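Local coordinates for protein acyl-CoA dehydrogenase (Bacillus anthracis, PDB 3OWA) that probably catalyses the FAD-dependent alpha,beta-dehydrogenation of acyl-CoA thioesters, at residues L148-P156 with D194-I202; A108-G116 with M228-R236. One frame throughout, in Å; residues are numbered along the deposited sequence.

Contact 1. Residues L148-P156 with D194-I202; sequences LAAYALTEP and DVFIVYAKI. With FAD (flavin-adenine dinucleotide), chain E.
Tyr199 brings its rim up to the flat side of Tyr151, off centre, in an offset edge-to-face pair whose centroids are 5.5 Å apart. The planes stand nearly perpendicular, at 81°. Tyr151 CG lies anti to the backbone N (chi1 -174°), which sends the ring along the sheet until its hydroxyl comes 2.6 Å from Tyr199 OH in a short hydrogen bond that either could donate. Leu153 CD1 sits over one face of the Tyr199 ring, 4.0 Å from the centroid, a CH-pi contact, and Tyr151 CD1 rests on Ile197 CB. On the other face of the sheet Ala150 CB touches Phe196 CD2 at 3.7 Å, with Ala152 beside Val198.

Beneath these side chains strands 149-152 and 195-202 run parallel, joined by a regular ladder that includes Ile197 N to Ala150 O and Ala152 N to Ile197 O. At its start Leu148 O accepts from both Asp194 N and Val195 N, while Asp194 OD2 takes Leu148 N at 3.0 Å through its anti lone pair. Helix 257-293 covers the tyrosine pair with Ala261.

The flavin is gripped from the end of the strand onward: FAD N3 donates to Tyr151 O at 2.8 Å, and just beyond the strand Leu153 N and Thr154 N both donate to FAD O2. Thr154 OG1 gives its proton to FAD N1 at 2.7 Å. This edge of the middle-domain sheet thus reads the pyrimidine end of the isoalloxazine, and three donors at N1 and O2 would probably stabilise negative charge there when the flavin is reduced.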
loop_
_atom_site.group_PDB
_atom_site.type_symbol
_atom_site.label_atom_id
_atom_site.label_comp_id
_atom_site.label_asym_id
_atom_site.label_seq_id
_atom_site.Cartn_x
_atom_site.Cartn_y
_atom_site.Cartn_z
ATOM N N LEU A 148 21.670 21.074 -18.304
ATOM C CA LEU A 148 20.776 20.359 -17.398
ATOM C C LEU A 148 21.567 19.855 -16.208
ATOM O O LEU A 148 22.725 19.466 -16.333
ATOM C CB LEU A 148 20.107 19.192 -18.143
ATOM C CG LEU A 148 19.188 19.737 -19.263
ATOM C CD1 LEU A 148 18.729 18.583 -20.171
ATOM C CD2 LEU A 148 18.002 20.578 -18.696
ATOM N N ALA A 149 20.932 19.854 -15.055
ATOM C CA ALA A 149 21.628 19.498 -13.795
ATOM C C ALA A 149 21.163 18.167 -13.144
ATOM O O ALA A 149 20.028 17.676 -13.368
ATOM C CB ALA A 149 21.460 20.660 -12.798
ATOM N N ALA A 150 22.030 17.628 -12.287
ATOM C CA ALA A 150 21.738 16.442 -11.498
ATOM C C ALA A 150 22.445 16.634 -10.159
ATOM O O ALA A 150 23.373 17.449 -10.021
ATOM C CB ALA A 150 22.277 15.201 -12.195
ATOM N N TYR A 151 22.033 15.842 -9.177
ATOM C CA TYR A 151 22.554 15.937 -7.817
ATOM C C TYR A 151 23.079 14.562 -7.410
ATOM O O TYR A 151 22.339 13.573 -7.466
ATOM C CB TYR A 151 21.381 16.300 -6.929
ATOM C CG TYR A 151 21.689 16.602 -5.483
ATOM C CD1 TYR A 151 22.334 17.789 -5.121
ATOM C CD2 TYR A 151 21.282 15.729 -4.462
ATOM C CE1 TYR A 151 22.556 18.105 -3.763
ATOM C CE2 TYR A 151 21.520 16.040 -3.099
ATOM C CZ TYR A 151 22.164 17.233 -2.774
ATOM O OH TYR A 151 22.394 17.545 -1.443
ATOM N N ALA A 152 24.328 14.483 -6.970
ATOM C CA ALA A 152 24.980 13.176 -6.800
ATOM C C ALA A 152 25.544 13.058 -5.370
ATOM O O ALA A 152 26.716 13.426 -5.092
ATOM C CB ALA A 152 26.088 13.000 -7.822
ATOM N N LEU A 153 24.712 12.547 -4.467
ATOM C CA LEU A 153 25.075 12.372 -3.066
ATOM C C LEU A 153 25.181 10.883 -2.683
ATOM O O LEU A 153 26.168 10.445 -2.114
ATOM C CB LEU A 153 24.037 13.039 -2.193
ATOM C CG LEU A 153 24.125 12.897 -0.651
ATOM C CD1 LEU A 153 25.479 13.321 -0.105
ATOM C CD2 LEU A 153 22.980 13.673 0.035
ATOM N N THR A 154 24.130 10.124 -2.968
ATOM C CA THR A 154 24.049 8.712 -2.625
ATOM C C THR A 154 25.152 7.846 -3.209
ATOM O O THR A 154 25.631 8.086 -4.317
ATOM C CB THR A 154 22.712 8.169 -3.072
ATOM O OG1 THR A 154 21.668 8.986 -2.515
ATOM C CG2 THR A 154 22.505 6.758 -2.639
ATOM N N GLU A 155 25.603 6.867 -2.419
ATOM C CA GLU A 155 26.548 5.856 -2.897
ATOM C C GLU A 155 26.044 4.434 -2.609
ATOM O O GLU A 155 25.103 4.259 -1.854
ATOM C CB GLU A 155 27.961 6.025 -2.305
ATOM C CG GLU A 155 28.535 7.393 -2.557
ATOM C CD GLU A 155 29.936 7.580 -2.139
ATOM O OE1 GLU A 155 30.612 6.591 -1.699
ATOM O OE2 GLU A 155 30.406 8.740 -2.293
ATOM N N PRO A 156 26.686 3.403 -3.195
ATOM C CA PRO A 156 26.199 2.044 -2.878
ATOM C C PRO A 156 26.208 1.782 -1.364
ATOM O O PRO A 156 25.290 1.136 -0.848
ATOM C CB PRO A 156 27.217 1.141 -3.568
ATOM C CG PRO A 156 27.682 1.961 -4.799
ATOM C CD PRO A 156 27.694 3.418 -4.285
ATOM N N ASP A 194 24.426 17.841 -17.832
ATOM C CA ASP A 194 25.707 18.474 -18.158
ATOM C C ASP A 194 26.492 18.769 -16.904
ATOM O O ASP A 194 27.725 18.874 -16.937
ATOM C CB ASP A 194 25.407 19.782 -18.878
ATOM C CG ASP A 194 24.710 19.539 -20.219
ATOM O OD1 ASP A 194 25.355 18.928 -21.093
ATOM O OD2 ASP A 194 23.516 19.902 -20.401
ATOM N N VAL A 195 25.773 18.943 -15.809
ATOM C CA VAL A 195 26.375 19.411 -14.574
ATOM C C VAL A 195 25.905 18.545 -13.431
ATOM O O VAL A 195 24.680 18.292 -13.298
ATOM C CB VAL A 195 25.963 20.873 -14.311
ATOM C CG1 VAL A 195 26.457 21.331 -12.918
ATOM C CG2 VAL A 195 26.507 21.796 -15.382
ATOM N N PHE A 196 26.836 18.093 -12.591
ATOM C CA PHE A 196 26.480 17.254 -11.418
ATOM C C PHE A 196 27.027 17.903 -10.131
ATOM O O PHE A 196 28.206 18.234 -10.065
ATOM C CB PHE A 196 27.131 15.826 -11.464
ATOM C CG PHE A 196 26.658 14.977 -12.623
ATOM C CD1 PHE A 196 27.138 15.212 -13.920
ATOM C CD2 PHE A 196 25.709 13.962 -12.418
ATOM C CE1 PHE A 196 26.704 14.463 -15.005
ATOM C CE2 PHE A 196 25.249 13.197 -13.491
ATOM C CZ PHE A 196 25.759 13.424 -14.797
ATOM N N ILE A 197 26.176 18.055 -9.131
ATOM C CA ILE A 197 26.606 18.512 -7.813
ATOM C C ILE A 197 27.048 17.255 -7.091
ATOM O O ILE A 197 26.224 16.443 -6.757
ATOM C CB ILE A 197 25.460 19.156 -7.021
ATOM C CG1 ILE A 197 24.803 20.294 -7.848
ATOM C CG2 ILE A 197 25.982 19.655 -5.593
ATOM C CD1 ILE A 197 25.736 21.438 -8.302
ATOM N N VAL A 198 28.347 17.074 -6.930
ATOM C CA VAL A 198 28.885 15.825 -6.386
ATOM C C VAL A 198 29.470 16.030 -4.975
ATOM O O VAL A 198 30.217 16.966 -4.740
ATOM C CB VAL A 198 30.027 15.333 -7.280
ATOM C CG1 VAL A 198 30.661 14.076 -6.700
ATOM C CG2 VAL A 198 29.532 15.126 -8.760
ATOM N N TYR A 199 29.196 15.125 -4.047
ATOM C CA TYR A 199 29.776 15.234 -2.713
ATOM C C TYR A 199 30.879 14.225 -2.587
ATOM O O TYR A 199 30.708 13.080 -3.029
ATOM C CB TYR A 199 28.705 14.882 -1.688
ATOM C CG TYR A 199 27.662 15.943 -1.520
ATOM C CD1 TYR A 199 27.794 16.924 -0.519
ATOM C CD2 TYR A 199 26.519 15.956 -2.316
ATOM C CE1 TYR A 199 26.801 17.896 -0.326
ATOM C CE2 TYR A 199 25.532 16.933 -2.127
ATOM C CZ TYR A 199 25.668 17.884 -1.144
ATOM O OH TYR A 199 24.637 18.817 -0.978
ATOM N N ALA A 200 32.015 14.634 -1.993
ATOM C CA ALA A 200 33.189 13.771 -1.870
ATOM C C ALA A 200 33.968 14.231 -0.643
ATOM O O ALA A 200 33.790 15.363 -0.206
ATOM C CB ALA A 200 34.086 13.871 -3.103
ATOM N N LYS A 201 34.822 13.374 -0.099
ATOM C CA LYS A 201 35.624 13.767 1.060
ATOM C C LYS A 201 37.043 14.137 0.645
ATOM O O LYS A 201 37.789 13.283 0.182
ATOM C CB LYS A 201 35.635 12.680 2.144
ATOM C CG LYS A 201 34.277 12.457 2.763
ATOM C CD LYS A 201 34.325 11.370 3.844
ATOM C CE LYS A 201 32.940 11.225 4.483
ATOM N NZ LYS A 201 32.986 10.230 5.620
ATOM N N ILE A 202 37.389 15.422 0.799
ATOM C CA ILE A 202 38.751 15.910 0.518
ATOM C C ILE A 202 39.744 15.200 1.421
ATOM O O ILE A 202 39.536 15.163 2.608
ATOM C CB ILE A 202 38.843 17.440 0.628
ATOM C CG1 ILE A 202 38.004 18.056 -0.503
ATOM C CG2 ILE A 202 40.332 17.905 0.560
ATOM C CD1 ILE A 202 37.695 19.524 -0.379
HETATM P PA FAD E . 19.026 2.521 3.253
HETATM O O1A FAD E . 19.950 1.337 3.118
HETATM O O2A FAD E . 19.643 3.785 3.733
HETATM O O5B FAD E . 17.778 2.159 4.150
HETATM C C5B FAD E . 17.185 0.885 4.180
HETATM C C4B FAD E . 16.101 0.818 5.246
HETATM O O4B FAD E . 16.660 1.024 6.554
HETATM C C3B FAD E . 15.048 1.898 5.022
HETATM O O3B FAD E . 13.752 1.458 5.426
HETATM C C2B FAD E . 15.490 2.955 6.001
HETATM O O2B FAD E . 14.440 3.778 6.410
HETATM C C1B FAD E . 15.996 2.118 7.148
HETATM N N9A FAD E . 16.931 2.882 7.979
HETATM C C8A FAD E . 18.115 3.456 7.595
HETATM N N7A FAD E . 18.681 4.066 8.651
HETATM C C5A FAD E . 17.890 3.869 9.721
HETATM C C6A FAD E . 17.991 4.262 11.079
HETATM N N6A FAD E . 19.077 4.893 11.543
HETATM N N1A FAD E . 16.982 3.901 11.935
HETATM C C2A FAD E . 15.896 3.162 11.490
HETATM N N3A FAD E . 15.812 2.744 10.164
HETATM C C4A FAD E . 16.782 3.109 9.295
HETATM N N1 FAD E . 20.209 10.170 -4.501
HETATM C C2 FAD E . 20.830 11.317 -4.943
HETATM O O2 FAD E . 21.654 11.871 -4.248
HETATM N N3 FAD E . 20.547 11.877 -6.172
HETATM C C4 FAD E . 19.652 11.300 -7.015
HETATM O O4 FAD E . 19.426 11.858 -8.101
HETATM C C4X FAD E . 19.003 10.139 -6.582
HETATM N N5 FAD E . 18.114 9.512 -7.432
HETATM C C5X FAD E . 17.508 8.325 -7.049
HETATM C C6 FAD E . 16.613 7.718 -7.938
HETATM C C7 FAD E . 16.020 6.511 -7.582
HETATM C C7M FAD E . 15.065 5.841 -8.547
HETATM C C8 FAD E . 16.340 5.943 -6.329
HETATM C C8M FAD E . 15.751 4.661 -5.836
HETATM C C9 FAD E . 17.192 6.581 -5.433
HETATM C C9A FAD E . 17.790 7.768 -5.779
HETATM N N10 FAD E . 18.639 8.409 -4.891
HETATM C C10 FAD E . 19.284 9.565 -5.314
HETATM C "C1'" FAD E . 19.019 7.777 -3.558
HETATM C "C2'" FAD E . 17.856 7.644 -2.569
HETATM O "O2'" FAD E . 17.162 8.828 -2.246
HETATM C "C3'" FAD E . 18.181 6.513 -1.382
HETATM O "O3'" FAD E . 17.551 5.386 -1.882
HETATM C "C4'" FAD E . 17.748 6.815 -0.170
HETATM O "O4'" FAD E . 18.355 8.061 0.168
HETATM C "C5'" FAD E . 17.801 5.779 0.953
HETATM O "O5'" FAD E . 18.984 5.041 0.796
HETATM P P FAD E . 19.030 3.474 0.588
HETATM O O1P FAD E . 18.170 3.190 -0.623
HETATM O O2P FAD E . 20.459 3.030 0.460
HETATM O O3P FAD E . 18.286 2.814 1.833
#

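Contact 2. Residues A108-G116 with M228-R236; sequences AGGFAITHG and MGIKCSSTR
Cys232 carries SG between its backbone N and carbonyl carbon (chi1 66°), and that torsion sets the sulfur against the start of helix 110-122, 3.3 Å from Phe111 N and 3.5 Å from Gly110 C. Ile230 also holds CG1 in the crowded position (chi1 62°), with CG2 anti to the carbonyl carbon; this methyl lies 3.9 Å from Gly110 CA and equally close to Ile113 CG1. The two isoleucine side chains cross at about a right angle. Ser233 brings OG to 3.6 Å from Ile113 CG2.

Gly110, which has no side chain, is where the helix start and the turn come closest, its CA 4.2 Å from Ile230 CA. The partner is a type I turn from Ile230 to Ser233, closed by Ser233 N to Ile230 O, which presents Ile230, Cys232 and Ser233 together to the helix.

Polar groups are joined through water. The firmer bridge is a molecule bonded to Thr114 OG1 that donates to Cys232 O at 2.7 Å; it lies at the edge of the Phe111 ring, in its plane. Another water bonds Ser233 OG and accepts from Ser234 N; its bond to Thr114 OG1 is unusually short, and no weight rests on that length.

The contact ties the helical N-terminal domain to the middle-domain sheet. The Phe111 ring packs on Leu59 of helix 56-59 and on Leu70 and Leu71 of helix 64-76, and Cys232 touches Leu56 and Leu59. Ile113 and Ser233 both lean on Thr188 of strand 177-188, while the loop runs on into strand 235-240, antiparallel to that strand.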
loop_
_atom_site.group_PDB
_atom_site.type_symbol
_atom_site.label_atom_id
_atom_site.label_comp_id
_atom_site.label_asym_id
_atom_site.label_seq_id
_atom_site.Cartn_x
_atom_site.Cartn_y
_atom_site.Cartn_z
ATOM N N ALA A 108 2.881 14.406 -15.407
ATOM C CA ALA A 108 3.689 13.781 -16.417
ATOM C C ALA A 108 4.512 12.634 -15.841
ATOM O O ALA A 108 5.570 12.317 -16.385
ATOM C CB ALA A 108 4.615 14.823 -17.055
ATOM N N GLY A 109 4.067 12.051 -14.728
ATOM C CA GLY A 109 4.775 10.907 -14.147
ATOM C C GLY A 109 6.241 11.196 -13.900
ATOM O O GLY A 109 6.603 12.192 -13.266
ATOM N N GLY A 110 7.095 10.284 -14.352
ATOM C CA GLY A 110 8.521 10.394 -14.113
ATOM C C GLY A 110 9.171 11.623 -14.713
ATOM O O GLY A 110 10.216 12.040 -14.283
ATOM N N PHE A 111 8.576 12.218 -15.739
ATOM C CA PHE A 111 9.104 13.465 -16.218
ATOM C C PHE A 111 9.079 14.567 -15.149
ATOM O O PHE A 111 9.798 15.557 -15.284
ATOM C CB PHE A 111 8.354 13.904 -17.505
ATOM C CG PHE A 111 9.054 14.985 -18.269
ATOM C CD1 PHE A 111 10.317 14.755 -18.831
ATOM C CD2 PHE A 111 8.468 16.232 -18.429
ATOM C CE1 PHE A 111 10.972 15.757 -19.527
ATOM C CE2 PHE A 111 9.128 17.240 -19.122
ATOM C CZ PHE A 111 10.368 17.006 -19.678
ATOM N N ALA A 112 8.219 14.451 -14.144
ATOM C CA ALA A 112 8.156 15.459 -13.049
ATOM C C ALA A 112 9.420 15.285 -12.216
ATOM O O ALA A 112 9.915 16.240 -11.610
ATOM C CB ALA A 112 6.961 15.265 -12.128
ATOM N N ILE A 113 9.897 14.059 -12.150
ATOM C CA ILE A 113 11.107 13.767 -11.402
ATOM C C ILE A 113 12.284 14.341 -12.115
ATOM O O ILE A 113 13.133 15.001 -11.486
ATOM C CB ILE A 113 11.281 12.215 -11.217
ATOM C CG1 ILE A 113 10.059 11.630 -10.476
ATOM C CG2 ILE A 113 12.625 11.889 -10.528
ATOM C CD1 ILE A 113 9.653 12.343 -9.210
ATOM N N THR A 114 12.325 14.167 -13.444
ATOM C CA THR A 114 13.358 14.766 -14.291
ATOM C C THR A 114 13.411 16.267 -14.092
ATOM O O THR A 114 14.462 16.875 -13.853
ATOM C CB THR A 114 13.029 14.454 -15.786
ATOM O OG1 THR A 114 13.128 13.036 -15.990
ATOM C CG2 THR A 114 13.967 15.189 -16.776
ATOM N N HIS A 115 12.251 16.902 -14.227
ATOM C CA HIS A 115 12.194 18.338 -14.094
ATOM C C HIS A 115 12.604 18.776 -12.666
ATOM O O HIS A 115 13.422 19.702 -12.497
ATOM C CB HIS A 115 10.778 18.792 -14.404
ATOM C CG HIS A 115 10.518 20.224 -14.077
ATOM N ND1 HIS A 115 9.984 20.622 -12.868
ATOM C CD2 HIS A 115 10.683 21.352 -14.810
ATOM C CE1 HIS A 115 9.858 21.941 -12.861
ATOM N NE2 HIS A 115 10.296 22.408 -14.018
ATOM N N GLY A 116 12.030 18.130 -11.650
ATOM C CA GLY A 116 12.309 18.464 -10.231
ATOM C C GLY A 116 13.767 18.334 -9.855
ATOM O O GLY A 116 14.268 19.132 -9.059
HETATM N N MSE A 228 11.124 -0.151 -10.986
HETATM C CA MSE A 228 9.676 -0.482 -10.865
HETATM C C MSE A 228 8.778 0.528 -11.567
HETATM O O MSE A 228 7.765 0.177 -12.198
HETATM C CB MSE A 228 9.250 -0.411 -9.422
HETATM C CG MSE A 228 7.766 -0.902 -9.208
HETATM SE SE MSE A 228 7.237 -0.675 -7.406
HETATM C CE MSE A 228 8.300 -2.028 -6.457
ATOM N N GLY A 229 9.104 1.784 -11.360
ATOM C CA GLY A 229 8.260 2.889 -11.830
ATOM C C GLY A 229 9.119 4.089 -12.180
ATOM O O GLY A 229 10.338 3.977 -12.245
ATOM N N ILE A 230 8.472 5.255 -12.365
ATOM C CA ILE A 230 9.147 6.439 -12.945
ATOM C C ILE A 230 10.165 6.035 -14.016
ATOM O O ILE A 230 11.298 6.509 -14.083
ATOM C CB ILE A 230 9.743 7.431 -11.889
ATOM C CG1 ILE A 230 10.833 6.796 -11.007
ATOM C CG2 ILE A 230 8.592 8.038 -11.052
ATOM C CD1 ILE A 230 11.641 7.827 -10.120
ATOM N N LYS A 231 9.747 5.130 -14.868
ATOM C CA LYS A 231 10.642 4.575 -15.884
ATOM C C LYS A 231 11.191 5.586 -16.862
ATOM O O LYS A 231 12.264 5.411 -17.380
ATOM C CB LYS A 231 9.903 3.492 -16.658
ATOM C CG LYS A 231 9.661 2.216 -15.788
ATOM C CD LYS A 231 8.900 1.181 -16.612
ATOM C CE LYS A 231 8.838 -0.140 -15.876
ATOM N NZ LYS A 231 8.360 -1.237 -16.799
ATOM N N CYS A 232 10.484 6.687 -17.104
ATOM C CA CYS A 232 11.033 7.660 -17.999
ATOM C C CYS A 232 12.055 8.601 -17.334
ATOM O O CYS A 232 12.672 9.386 -18.031
ATOM C CB CYS A 232 9.904 8.484 -18.602
ATOM S SG CYS A 232 9.099 9.429 -17.412
ATOM N N SER A 233 12.296 8.505 -16.019
ATOM C CA SER A 233 13.397 9.253 -15.426
ATOM C C SER A 233 14.731 8.503 -15.627
ATOM O O SER A 233 14.872 7.312 -15.250
ATOM C CB SER A 233 13.111 9.416 -13.913
ATOM O OG SER A 233 14.175 10.125 -13.259
ATOM N N SER A 234 15.763 9.183 -16.126
ATOM C CA SER A 234 17.069 8.548 -16.303
ATOM C C SER A 234 17.711 8.297 -14.939
ATOM O O SER A 234 17.669 9.194 -14.083
ATOM C CB SER A 234 17.990 9.469 -17.122
ATOM O OG SER A 234 19.356 8.961 -16.967
ATOM N N THR A 235 18.293 7.111 -14.700
ATOM C CA THR A 235 18.830 6.804 -13.404
ATOM C C THR A 235 20.062 5.940 -13.606
ATOM O O THR A 235 19.944 4.840 -14.120
ATOM C CB THR A 235 17.764 6.021 -12.511
ATOM O OG1 THR A 235 16.516 6.771 -12.463
ATOM C CG2 THR A 235 18.235 5.886 -11.076
ATOM N N ARG A 236 21.267 6.461 -13.336
ATOM C CA ARG A 236 22.501 5.710 -13.567
ATOM C C ARG A 236 23.478 5.941 -12.462
ATOM O O ARG A 236 23.320 6.846 -11.668
ATOM C CB ARG A 236 23.217 6.168 -14.865
ATOM C CG ARG A 236 22.359 6.161 -16.148
ATOM C CD ARG A 236 23.221 6.554 -17.324
ATOM N NE ARG A 236 22.437 6.497 -18.564
ATOM C CZ ARG A 236 22.972 6.622 -19.766
ATOM N NH1 ARG A 236 24.309 6.754 -19.908
ATOM N NH2 ARG A 236 22.172 6.575 -20.835
HETATM O O HOH W 1 15.312 11.967 -15.339
HETATM O O HOH W 2 12.675 12.046 -18.520
#

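Contacts 1 and 2 reach the same mixed sheet, with centres 18 Å apart and nearest atoms about 6 Å apart, so they do not touch. Along the chain, both segments of contact 1 fall between those of contact 2. Both contacts border the same flavin: contact 1 holds its pyrimidine edge through hydrogen bonds, whereas in contact 2 the side chain of Ile230 comes to about 4 Å from the same FAD and Thr235 belongs to the pocket. Asn189 is a shared neighbour, its ND2 bonding both Ala149 O and Thr114 O. Contact 1 is built within the middle domain, while contact 2 joins that domain to the N-terminal helices.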